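Local coordinates for acyl-[acyl-carrier-protein]--UDP-N-acetylglucosamine O-acyltransferase (Acinetobacter baumannii, PDB 4E6U) that probably transfers an acyl chain from acyl carrier protein to UDP-N-acetylglucosamine, an early step in making the lipid A of lipopolysaccharide, at residues E63-A68 and I94-S99. Sequence-based numbering, arbitrary orientation.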
loop_
_atom_site.group_PDB
_atom_site.type_symbol
_atom_site.label_atom_id
_atom_site.label_comp_id
_atom_site.label_asym_id
_atom_site.label_seq_id
_atom_site.Cartn_x
_atom_site.Cartn_y
_atom_site.Cartn_z
ATOM N N GLU A 63 -19.909 -1.428 9.901
ATOM C CA GLU A 63 -18.947 -0.924 10.850
ATOM C C GLU A 63 -17.800 -0.342 10.062
ATOM O O GLU A 63 -17.185 -1.031 9.220
ATOM C CB GLU A 63 -18.483 -2.023 11.792
ATOM C CG GLU A 63 -17.606 -1.500 12.925
ATOM C CD GLU A 63 -17.265 -2.542 13.982
ATOM O OE1 GLU A 63 -16.614 -2.167 14.987
ATOM O OE2 GLU A 63 -17.610 -3.746 13.812
ATOM N N ILE A 64 -17.500 0.915 10.372
ATOM C CA ILE A 64 -16.471 1.686 9.655
ATOM C C ILE A 64 -15.462 2.205 10.671
ATOM O O ILE A 64 -15.842 2.903 11.623
ATOM C CB ILE A 64 -17.077 2.863 8.876
ATOM C CG1 ILE A 64 -18.232 2.381 7.974
ATOM C CG2 ILE A 64 -15.988 3.571 8.056
ATOM C CD1 ILE A 64 -18.912 3.469 7.129
ATOM N N PHE A 65 -14.194 1.874 10.459
ATOM C CA PHE A 65 -13.127 2.174 11.415
ATOM C C PHE A 65 -12.409 3.488 11.101
ATOM O O PHE A 65 -12.570 4.104 10.025
ATOM C CB PHE A 65 -12.119 1.022 11.434
ATOM C CG PHE A 65 -12.615 -0.208 12.145
ATOM C CD1 PHE A 65 -13.575 -1.033 11.559
ATOM C CD2 PHE A 65 -12.098 -0.551 13.384
ATOM C CE1 PHE A 65 -14.030 -2.198 12.213
ATOM C CE2 PHE A 65 -12.552 -1.701 14.054
ATOM C CZ PHE A 65 -13.522 -2.530 13.450
ATOM N N GLN A 66 -11.637 3.931 12.085
ATOM C CA GLN A 66 -10.946 5.201 12.010
ATOM C C GLN A 66 -10.095 5.351 10.758
ATOM O O GLN A 66 -9.439 4.389 10.284
ATOM C CB GLN A 66 -10.052 5.389 13.255
ATOM C CG GLN A 66 -9.093 4.222 13.577
ATOM C CD GLN A 66 -9.671 3.136 14.475
ATOM O OE1 GLN A 66 -8.919 2.242 14.934
ATOM N NE2 GLN A 66 -10.933 3.189 14.737
ATOM N N PHE A 67 -10.096 6.590 10.267
ATOM C CA PHE A 67 -9.268 7.027 9.138
ATOM C C PHE A 67 -9.738 6.458 7.806
ATOM O O PHE A 67 -9.017 6.535 6.807
ATOM C CB PHE A 67 -7.775 6.714 9.365
ATOM C CG PHE A 67 -7.283 7.047 10.754
ATOM C CD1 PHE A 67 -7.410 8.343 11.266
ATOM C CD2 PHE A 67 -6.676 6.073 11.536
ATOM C CE1 PHE A 67 -6.938 8.633 12.549
ATOM C CE2 PHE A 67 -6.194 6.381 12.816
ATOM C CZ PHE A 67 -6.333 7.640 13.317
ATOM N N ALA A 68 -10.953 5.930 7.775
ATOM C CA ALA A 68 -11.570 5.620 6.495
ATOM C C ALA A 68 -12.145 6.878 5.866
ATOM O O ALA A 68 -12.764 7.720 6.536
ATOM C CB ALA A 68 -12.640 4.585 6.690
ATOM N N ILE A 94 -15.581 -2.087 7.113
ATOM C CA ILE A 94 -14.669 -1.206 6.385
ATOM C C ILE A 94 -13.585 -0.776 7.364
ATOM O O ILE A 94 -13.837 0.002 8.291
ATOM C CB ILE A 94 -15.435 -0.011 5.779
ATOM C CG1 ILE A 94 -16.481 -0.517 4.760
ATOM C CG2 ILE A 94 -14.468 0.976 5.120
ATOM C CD1 ILE A 94 -17.489 0.514 4.294
ATOM N N ARG A 95 -12.396 -1.331 7.190
ATOM C CA ARG A 95 -11.326 -1.146 8.156
ATOM C C ARG A 95 -10.559 0.168 7.961
ATOM O O ARG A 95 -10.838 0.982 7.059
ATOM C CB ARG A 95 -10.391 -2.350 8.090
ATOM C CG ARG A 95 -11.079 -3.676 8.501
ATOM C CD ARG A 95 -11.750 -3.578 9.893
ATOM N NE ARG A 95 -10.752 -3.172 10.875
ATOM C CZ ARG A 95 -10.330 -3.884 11.914
ATOM N NH1 ARG A 95 -10.876 -5.062 12.221
ATOM N NH2 ARG A 95 -9.364 -3.385 12.680
ATOM N N GLU A 96 -9.595 0.387 8.848
ATOM C CA GLU A 96 -8.839 1.638 8.838
ATOM C C GLU A 96 -8.245 1.960 7.489
ATOM O O GLU A 96 -7.790 1.061 6.771
ATOM C CB GLU A 96 -7.705 1.608 9.865
ATOM C CG GLU A 96 -8.149 1.274 11.303
ATOM C CD GLU A 96 -7.980 -0.190 11.634
ATOM O OE1 GLU A 96 -8.714 -1.038 11.065
ATOM O OE2 GLU A 96 -7.098 -0.505 12.451
ATOM N N HIS A 97 -8.225 3.240 7.139
ATOM C CA HIS A 97 -7.483 3.730 5.976
ATOM C C HIS A 97 -8.070 3.340 4.630
ATOM O O HIS A 97 -7.439 3.576 3.600
ATOM C CB HIS A 97 -5.983 3.343 6.036
ATOM C CG HIS A 97 -5.320 3.741 7.317
ATOM N ND1 HIS A 97 -4.761 2.825 8.183
ATOM C CD2 HIS A 97 -5.164 4.954 7.897
ATOM C CE1 HIS A 97 -4.257 3.465 9.228
ATOM N NE2 HIS A 97 -4.504 4.752 9.088
ATOM N N CYS A 98 -9.269 2.765 4.617
ATOM C CA CYS A 98 -9.926 2.536 3.324
ATOM C C CYS A 98 -10.306 3.836 2.663
ATOM O O CYS A 98 -10.447 4.883 3.323
ATOM C CB CYS A 98 -11.181 1.676 3.480
ATOM S SG CYS A 98 -10.819 -0.048 3.899
ATOM N N SER A 99 -10.465 3.786 1.345
ATOM C CA SER A 99 -10.951 4.946 0.598
ATOM C C SER A 99 -11.952 4.441 -0.422
ATOM O O SER A 99 -11.639 3.534 -1.205
ATOM C CB SER A 99 -9.813 5.745 -0.049
ATOM O OG SER A 99 -8.944 4.902 -0.785
#
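The guanidinium of R95 lies flat over one face of the F65 ring, planes 9° apart, with R95 CZ 3.8 Å from the ring centroid in a cation-pi contact. Chi2 (-54°) sets CD over that face for a CH-pi contact and chi3 (-56°) brings NE above the ring; a long, flat-ended arginine suits this place, and H47 also stacks with F65. In the guanidinium plane, R95 NE and NH2 make a side-on salt bridge, two hydrogen bonds to E96 OE1 of 3.0 and 2.9 Å. In the second subunit, V73 O hydrogen-bonds R95 NH2 and S69 OG hydrogen-bonds E96 OE2. Backbone bonds set the parallel register: I94 N donates to E63 O, and F65 N to I94 O. These are successive coils of a left-handed parallel beta-helix, the hexapeptide-repeat fold, each turning a corner through a type II turn, F65-A68 and R95-C98. F67 and H97 share a turn position, their rings nearly parallel but displaced, H97 NE2 3.5 Å from F67 CD2; histidine suits this corner because NE2 hydrogen-bonds F67 O of the second subunit. On the apolar side, beta-branched isoleucines suit extended strands: I64 CG1 lies 4.2 Å from I94 CD1, and small A68 sets CB 4.3 Å from I94 CG2.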